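Metallocarboxypeptidase (Trypanosoma cruzi, PDB 3DWC) probably releases C-terminal amino acids other than proline from peptides, acting as a metal-dependent carboxypeptidase of the M32 family. Local coordinates at residues 154-159 against 166-171; 367-372 against 410-415; 290-295 against 473-478. All blocks are in the same frame, centred on the assembly; numbering follows the deposited sequence.

Contact 1 (154-159 against 166-171); sequences PYEALV and MTLQRL
Glu156 reaches from helix 154-162 to Thr167 and Leu168, where helix 168-196 begins, so this contact is a junction of consecutive helices in which Glu156 accepts the first amide of helix 168-196. With CG anti to the backbone N (chi1 -172°), the extended chain carries the carboxylate across to the Thr167-Leu168 backbone. Glu156 CB lies 3.6 Å from Leu168 CD1. Glu156 CG passes 3.6 Å from Met166 O, and Glu156 CD comes to 3.5 Å from Thr167 CA. At the tip, Glu156 OE1 rests 3.7 Å from Thr167 CG2, while Glu156 OE2 accepts the N-H of Leu168, N to OE2 2.9 Å. That bond is nearly straight (167°), yet the donor stands 57° out of the carboxylate plane, more above the group than beside it. The N-cap residue Thr167 makes the capping bond, its OG1 taking Arg170 N at 3.2 Å. Besides these polar contacts, the helices meet through apolar groups. Tyr155 and Leu168 cross at about a right angle, with Tyr155 CD2 3.7 Å from Leu168 CD1. Farther along, Val159 and Leu171 meet end to end, Leu171 CD1 lying 4.0 Å from both Val159 CG1 and Val159 CG2.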
# COMPACT_ATOMS: atom_id res chain seq x y z
N PRO B 154 4.61 37.21 -10.58
CA PRO B 154 4.18 35.83 -10.88
C PRO B 154 5.12 34.71 -10.40
O PRO B 154 4.64 33.73 -9.82
CB PRO B 154 4.07 35.80 -12.40
CG PRO B 154 4.34 37.25 -12.88
CD PRO B 154 4.29 38.13 -11.69
N TYR B 155 6.42 34.85 -10.64
CA TYR B 155 7.42 33.86 -10.22
C TYR B 155 7.46 33.76 -8.69
O TYR B 155 7.57 32.69 -8.15
CB TYR B 155 8.82 34.19 -10.77
CG TYR B 155 9.85 33.08 -10.60
CD1 TYR B 155 9.54 31.76 -10.90
CD2 TYR B 155 11.12 33.36 -10.15
CE1 TYR B 155 10.49 30.74 -10.75
CE2 TYR B 155 12.07 32.34 -9.98
CZ TYR B 155 11.75 31.05 -10.28
OH TYR B 155 12.70 30.06 -10.10
N GLU B 156 7.39 34.89 -8.01
CA GLU B 156 7.27 34.88 -6.56
C GLU B 156 6.04 34.08 -6.09
O GLU B 156 6.13 33.31 -5.13
CB GLU B 156 7.23 36.29 -6.00
CG GLU B 156 7.30 36.29 -4.49
CD GLU B 156 7.49 37.65 -3.90
OE1 GLU B 156 6.82 37.92 -2.87
OE2 GLU B 156 8.32 38.43 -4.42
N ALA B 157 4.91 34.27 -6.75
CA ALA B 157 3.68 33.51 -6.43
C ALA B 157 3.93 32.01 -6.60
O ALA B 157 3.39 31.19 -5.84
CB ALA B 157 2.49 33.99 -7.30
N LEU B 158 4.78 31.65 -7.56
CA LEU B 158 5.09 30.25 -7.82
C LEU B 158 6.10 29.69 -6.80
O LEU B 158 5.91 28.59 -6.26
CB LEU B 158 5.55 30.03 -9.25
CG LEU B 158 4.47 30.17 -10.36
CD1 LEU B 158 5.13 30.31 -11.73
CD2 LEU B 158 3.49 29.00 -10.37
N VAL B 159 7.16 30.43 -6.52
CA VAL B 159 8.15 29.99 -5.54
C VAL B 159 7.48 29.79 -4.17
O VAL B 159 7.81 28.87 -3.43
CB VAL B 159 9.33 30.97 -5.44
CG1 VAL B 159 10.24 30.61 -4.24
CG2 VAL B 159 10.13 30.96 -6.78
N MET B 166 8.87 33.42 0.81
CA MET B 166 10.12 33.79 0.13
C MET B 166 9.81 34.78 -0.99
O MET B 166 8.95 34.51 -1.85
CB MET B 166 10.81 32.58 -0.47
CG MET B 166 12.04 32.92 -1.33
SD MET B 166 13.34 33.78 -0.42
CE MET B 166 13.90 32.41 0.57
N THR B 167 10.49 35.93 -0.97
CA THR B 167 10.30 36.95 -2.00
C THR B 167 11.38 36.85 -3.08
O THR B 167 12.48 36.35 -2.81
CB THR B 167 10.37 38.33 -1.40
OG1 THR B 167 11.69 38.57 -0.93
CG2 THR B 167 9.39 38.47 -0.25
N LEU B 168 11.05 37.32 -4.29
CA LEU B 168 12.05 37.41 -5.38
C LEU B 168 13.22 38.36 -5.07
O LEU B 168 14.33 38.17 -5.56
CB LEU B 168 11.41 37.86 -6.69
CG LEU B 168 11.26 36.78 -7.74
CD1 LEU B 168 10.54 35.53 -7.20
CD2 LEU B 168 10.51 37.37 -8.94
N GLN B 169 12.95 39.39 -4.30
CA GLN B 169 14.01 40.30 -3.91
C GLN B 169 15.07 39.55 -3.11
O GLN B 169 16.28 39.67 -3.39
CB GLN B 169 13.45 41.43 -3.08
CG GLN B 169 14.53 42.31 -2.45
CD GLN B 169 13.93 43.53 -1.80
OE1 GLN B 169 13.37 44.41 -2.47
NE2 GLN B 169 14.02 43.60 -0.46
N ARG B 170 14.62 38.79 -2.10
CA ARG B 170 15.53 38.01 -1.26
C ARG B 170 16.21 36.90 -2.04
O ARG B 170 17.42 36.71 -1.93
CB ARG B 170 14.81 37.45 -0.02
CG ARG B 170 15.73 36.83 1.04
CD ARG B 170 16.75 37.83 1.61
NE ARG B 170 17.80 37.10 2.32
CZ ARG B 170 19.10 37.39 2.30
NH1 ARG B 170 19.93 36.61 2.97
NH2 ARG B 170 19.58 38.42 1.61
N LEU B 171 15.44 36.18 -2.87
CA LEU B 171 16.00 35.14 -3.74
C LEU B 171 17.10 35.68 -4.68
O LEU B 171 18.15 35.05 -4.84
CB LEU B 171 14.92 34.48 -4.61
CG LEU B 171 14.31 33.14 -4.25
CD1 LEU B 171 13.51 32.58 -5.47
CD2 LEU B 171 15.37 32.16 -3.77

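Contact 2 (367-372 against 410-415); sequences EIERDL and VHWSGG
Trp412 donates its indole N-H to Glu369, and this one hydrogen bond joins the segment 410-415 to helix 358-374. Trp412 NE1 stands 3.0 Å from Glu369 OE2 with an angle of 157° at the hydrogen; the oxygen sits at the ring edge, 14° out of the indole plane, and offers its anti lone pair. The carboxylate and the ring are not coplanar, their planes being 39° apart. Apolar contacts add to this bond: Glu369 CG lies 4.0 Å from Trp412 CZ2, Ile368 CG2 is 3.9 Å from Trp412 CH2, and Leu372 CD1 makes a looser approach of 4.4 Å to that same CH2. In the next shell, the other carboxylate oxygen, Glu369 OE1, is bonded to Tyr155 OH and Gly418 N. Three bonds thus hold both oxygens and fix the group's rotation in a buried setting, consistent with a charged carboxylate. Phe417 meets the Trp412 ring, and Leu132 of helix 125-147 also touches it. On the backbone side, Trp412 opens a type I beta turn that ends at Gly415, whose positive phi suits glycine. In this largely helical M32 fold, a buried tryptophan-carboxylate hydrogen bond helps join the connection between helices 382-394 and 421-441 to helix 358-374.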
# COMPACT_ATOMS: atom_id res chain seq x y z
N GLU B 367 17.98 31.36 -12.57
CA GLU B 367 18.13 32.52 -13.42
C GLU B 367 17.29 32.42 -14.69
O GLU B 367 16.58 33.36 -15.05
CB GLU B 367 19.62 32.72 -13.72
CG GLU B 367 20.34 33.18 -12.46
CD GLU B 367 21.85 33.12 -12.51
OE1 GLU B 367 22.45 33.46 -11.46
OE2 GLU B 367 22.44 32.75 -13.55
N ILE B 368 17.33 31.26 -15.32
CA ILE B 368 16.52 30.99 -16.48
C ILE B 368 15.02 31.06 -16.16
O ILE B 368 14.28 31.76 -16.87
CB ILE B 368 16.90 29.65 -17.09
CG1 ILE B 368 18.33 29.74 -17.64
CG2 ILE B 368 15.91 29.27 -18.21
CD1 ILE B 368 19.03 28.44 -17.75
N GLU B 369 14.58 30.37 -15.11
CA GLU B 369 13.17 30.40 -14.69
C GLU B 369 12.67 31.82 -14.46
O GLU B 369 11.62 32.23 -14.95
CB GLU B 369 12.98 29.57 -13.41
CG GLU B 369 12.97 28.08 -13.66
CD GLU B 369 12.45 27.29 -12.49
OE1 GLU B 369 12.23 27.87 -11.39
OE2 GLU B 369 12.29 26.07 -12.67
N ARG B 370 13.44 32.56 -13.68
CA ARG B 370 13.19 33.97 -13.42
C ARG B 370 13.09 34.80 -14.72
O ARG B 370 12.18 35.61 -14.89
CB ARG B 370 14.28 34.53 -12.49
CG ARG B 370 14.08 35.98 -12.04
CD ARG B 370 15.39 36.57 -11.54
NE ARG B 370 16.47 36.49 -12.54
CZ ARG B 370 17.77 36.71 -12.30
NH1 ARG B 370 18.20 37.03 -11.08
NH2 ARG B 370 18.65 36.61 -13.29
N ASP B 371 14.04 34.57 -15.62
CA ASP B 371 14.14 35.34 -16.86
C ASP B 371 13.01 35.02 -17.84
O ASP B 371 12.59 35.89 -18.60
CB ASP B 371 15.49 35.11 -17.55
CG ASP B 371 16.64 35.90 -16.91
OD1 ASP B 371 16.37 36.75 -16.02
OD2 ASP B 371 17.80 35.69 -17.33
N LEU B 372 12.54 33.77 -17.85
CA LEU B 372 11.43 33.38 -18.73
C LEU B 372 10.12 34.03 -18.25
O LEU B 372 9.39 34.64 -19.00
CB LEU B 372 11.28 31.85 -18.80
CG LEU B 372 12.32 31.05 -19.59
CD1 LEU B 372 12.30 29.61 -19.16
CD2 LEU B 372 12.08 31.16 -21.15
N VAL B 410 13.16 16.54 -15.66
CA VAL B 410 11.71 16.34 -15.84
C VAL B 410 10.82 17.52 -15.39
O VAL B 410 9.71 17.71 -15.89
CB VAL B 410 11.24 15.08 -15.04
CG1 VAL B 410 11.25 15.35 -13.56
CG2 VAL B 410 9.85 14.60 -15.53
N HIS B 411 11.36 18.32 -14.48
CA HIS B 411 10.61 19.32 -13.71
C HIS B 411 9.64 20.16 -14.54
O HIS B 411 8.48 20.30 -14.16
CB HIS B 411 11.60 20.21 -12.94
CG HIS B 411 12.33 19.47 -11.86
ND1 HIS B 411 13.19 18.43 -12.12
CD2 HIS B 411 12.30 19.60 -10.51
CE1 HIS B 411 13.66 17.94 -10.99
NE2 HIS B 411 13.14 18.63 -9.99
N TRP B 412 10.10 20.73 -15.64
CA TRP B 412 9.24 21.62 -16.40
C TRP B 412 8.09 20.87 -17.11
O TRP B 412 6.99 21.42 -17.26
CB TRP B 412 10.06 22.44 -17.39
CG TRP B 412 11.04 23.37 -16.76
CD1 TRP B 412 11.15 23.70 -15.42
CD2 TRP B 412 12.05 24.13 -17.44
NE1 TRP B 412 12.18 24.60 -15.24
CE2 TRP B 412 12.74 24.88 -16.45
CE3 TRP B 412 12.45 24.23 -18.78
CZ2 TRP B 412 13.81 25.73 -16.78
CZ3 TRP B 412 13.52 25.09 -19.10
CH2 TRP B 412 14.18 25.83 -18.10
N SER B 413 8.35 19.63 -17.52
CA SER B 413 7.30 18.74 -18.05
C SER B 413 6.16 18.56 -17.08
O SER B 413 4.98 18.59 -17.47
CB SER B 413 7.87 17.36 -18.34
OG SER B 413 8.92 17.49 -19.27
N GLY B 414 6.51 18.39 -15.80
CA GLY B 414 5.53 18.04 -14.78
C GLY B 414 4.98 19.27 -14.11
O GLY B 414 4.43 19.19 -13.00
N GLY B 415 5.17 20.43 -14.75
CA GLY B 415 4.61 21.67 -14.26
C GLY B 415 5.16 22.15 -12.93
O GLY B 415 4.40 22.67 -12.11

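Contact 3 (290-295 against 473-478); sequences MARSLG and LTTDEL
Arg292 lays its long side chain over the start of helix 475-483, meeting Leu473, Thr475 and Leu478, and it buries more surface than any other residue here. CG leaves anti to the backbone N, and the chain then bends at its second and third torsions (chi3 -81°), which brings the guanidinium round to the carbonyl of Leu473. Arg292 NH1 donates to Leu473 O at 3.0 Å along an almost straight line (167°). The acceptor lies in the guanidinium plane at its edge, whereas the donor stands 46° above the carbonyl plane. The methylene Arg292 CD is also close, 3.2 Å from Leu473 O. Leu473 takes part mainly through this backbone oxygen, since its side chain extends clear of the arginine. The contact brings together the starts of two helices. Arg292 directly precedes Ser293, the N-cap of helix 294-309, whose OG accepts from Val296 N; that helix carries Glu298, a cobalt ligand. In the other segment, Thr474 holds the N-cap position without a capping bond from its own side chain, but its N is bound by Glu477 OE1 at 2.9 Å, only half of the reciprocal pair that would make a capping box. Thr475, with the second-largest buried share, crosses the arginine obliquely, its OG1 3.3 Å from Arg292 CG and 3.6 Å from Arg292 CD. Leu478 slides past in the opposite direction, CD2 4.1 Å from Arg292 CG. The other terminal nitrogen, Arg292 NH2, forms a salt bridge with Glu86.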
# COMPACT_ATOMS: atom_id res chain seq x y z
N MET B 290 3.10 20.34 9.99
CA MET B 290 3.71 20.00 8.73
C MET B 290 5.09 20.66 8.54
O MET B 290 5.36 21.71 9.13
CB MET B 290 2.85 20.51 7.61
CG MET B 290 1.44 20.04 7.71
SD MET B 290 0.80 19.74 6.08
CE MET B 290 1.70 18.21 5.86
N ALA B 291 5.96 20.02 7.76
CA ALA B 291 7.21 20.64 7.32
C ALA B 291 6.99 22.08 6.86
O ALA B 291 6.00 22.37 6.24
CB ALA B 291 7.86 19.82 6.25
N ARG B 292 7.89 22.99 7.26
CA ARG B 292 7.67 24.41 7.03
C ARG B 292 7.84 24.76 5.56
O ARG B 292 7.09 25.57 5.03
CB ARG B 292 8.60 25.24 7.94
CG ARG B 292 8.68 26.73 7.63
CD ARG B 292 7.44 27.46 8.07
NE ARG B 292 6.36 27.30 7.10
CZ ARG B 292 5.13 27.78 7.30
NH1 ARG B 292 4.84 28.46 8.39
NH2 ARG B 292 4.20 27.57 6.39
N SER B 293 8.81 24.16 4.88
CA SER B 293 9.05 24.45 3.47
C SER B 293 9.95 23.39 2.88
O SER B 293 10.53 22.56 3.61
CB SER B 293 9.68 25.85 3.29
OG SER B 293 11.07 25.81 3.54
N LEU B 294 10.10 23.42 1.55
CA LEU B 294 10.97 22.47 0.89
C LEU B 294 12.41 22.79 1.18
O LEU B 294 13.23 21.88 1.25
CB LEU B 294 10.76 22.40 -0.62
CG LEU B 294 9.83 21.32 -1.16
CD1 LEU B 294 8.47 21.23 -0.41
CD2 LEU B 294 9.56 21.58 -2.65
N GLY B 295 12.73 24.07 1.36
CA GLY B 295 14.07 24.47 1.75
C GLY B 295 14.36 24.03 3.19
O GLY B 295 15.46 23.55 3.50
N LEU B 473 5.48 28.52 13.17
CA LEU B 473 6.18 29.74 12.92
C LEU B 473 6.41 29.95 11.44
O LEU B 473 6.60 29.04 10.71
CB LEU B 473 7.55 29.70 13.57
CG LEU B 473 7.47 29.51 15.08
CD1 LEU B 473 8.88 29.21 15.58
CD2 LEU B 473 6.84 30.74 15.73
N THR B 474 6.49 31.20 11.07
CA THR B 474 7.02 31.65 9.82
C THR B 474 8.48 31.14 9.61
O THR B 474 9.20 30.92 10.58
CB THR B 474 6.98 33.19 9.97
OG1 THR B 474 5.71 33.68 9.46
CG2 THR B 474 8.17 33.89 9.43
N THR B 475 8.91 30.95 8.37
CA THR B 475 10.32 30.53 8.13
C THR B 475 11.31 31.53 8.75
O THR B 475 12.29 31.13 9.36
CB THR B 475 10.63 30.35 6.63
OG1 THR B 475 9.66 29.47 6.02
CG2 THR B 475 12.04 29.74 6.42
N ASP B 476 11.10 32.84 8.55
CA ASP B 476 12.01 33.81 9.12
C ASP B 476 12.06 33.65 10.65
O ASP B 476 13.14 33.66 11.24
CB ASP B 476 11.63 35.25 8.73
CG ASP B 476 12.17 35.67 7.35
OD1 ASP B 476 12.98 34.93 6.76
OD2 ASP B 476 11.78 36.74 6.85
N GLU B 477 10.90 33.45 11.26
CA GLU B 477 10.76 33.38 12.73
C GLU B 477 11.47 32.12 13.21
O GLU B 477 12.19 32.11 14.21
CB GLU B 477 9.27 33.31 13.15
CG GLU B 477 8.49 34.66 13.22
CD GLU B 477 6.94 34.52 13.27
OE1 GLU B 477 6.37 33.41 13.02
OE2 GLU B 477 6.27 35.56 13.57
N LEU B 478 11.22 31.04 12.49
CA LEU B 478 11.78 29.73 12.83
C LEU B 478 13.33 29.73 12.84
O LEU B 478 13.98 29.33 13.84
CB LEU B 478 11.24 28.69 11.81
CG LEU B 478 11.73 27.27 11.97
CD1 LEU B 478 11.14 26.58 13.20
CD2 LEU B 478 11.45 26.48 10.70

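How the contacts relate
From the N terminus, contact 1 comes first and closes a short loop, six residues between segments 154-159 and 166-171, joining helix 154-162 to helix 168-196 before either of the others opens. Contact 3 opens next, at 290-295, and closes only at 473-478, so it spans a long and largely helical part of the chain and joins the start of helix 294-309 to that of helix 475-483. Contact 2, 367-372 with 410-415, is nested wholly inside that span and ties helix 358-374 to the connection ahead of helix 421-441. Contacts 1 and 2 touch although they are in series, with centres about 14 Å apart. Contact 3 touches neither: its nearest atoms are about 7 Å from contact 1 and about 9 Å from contact 2.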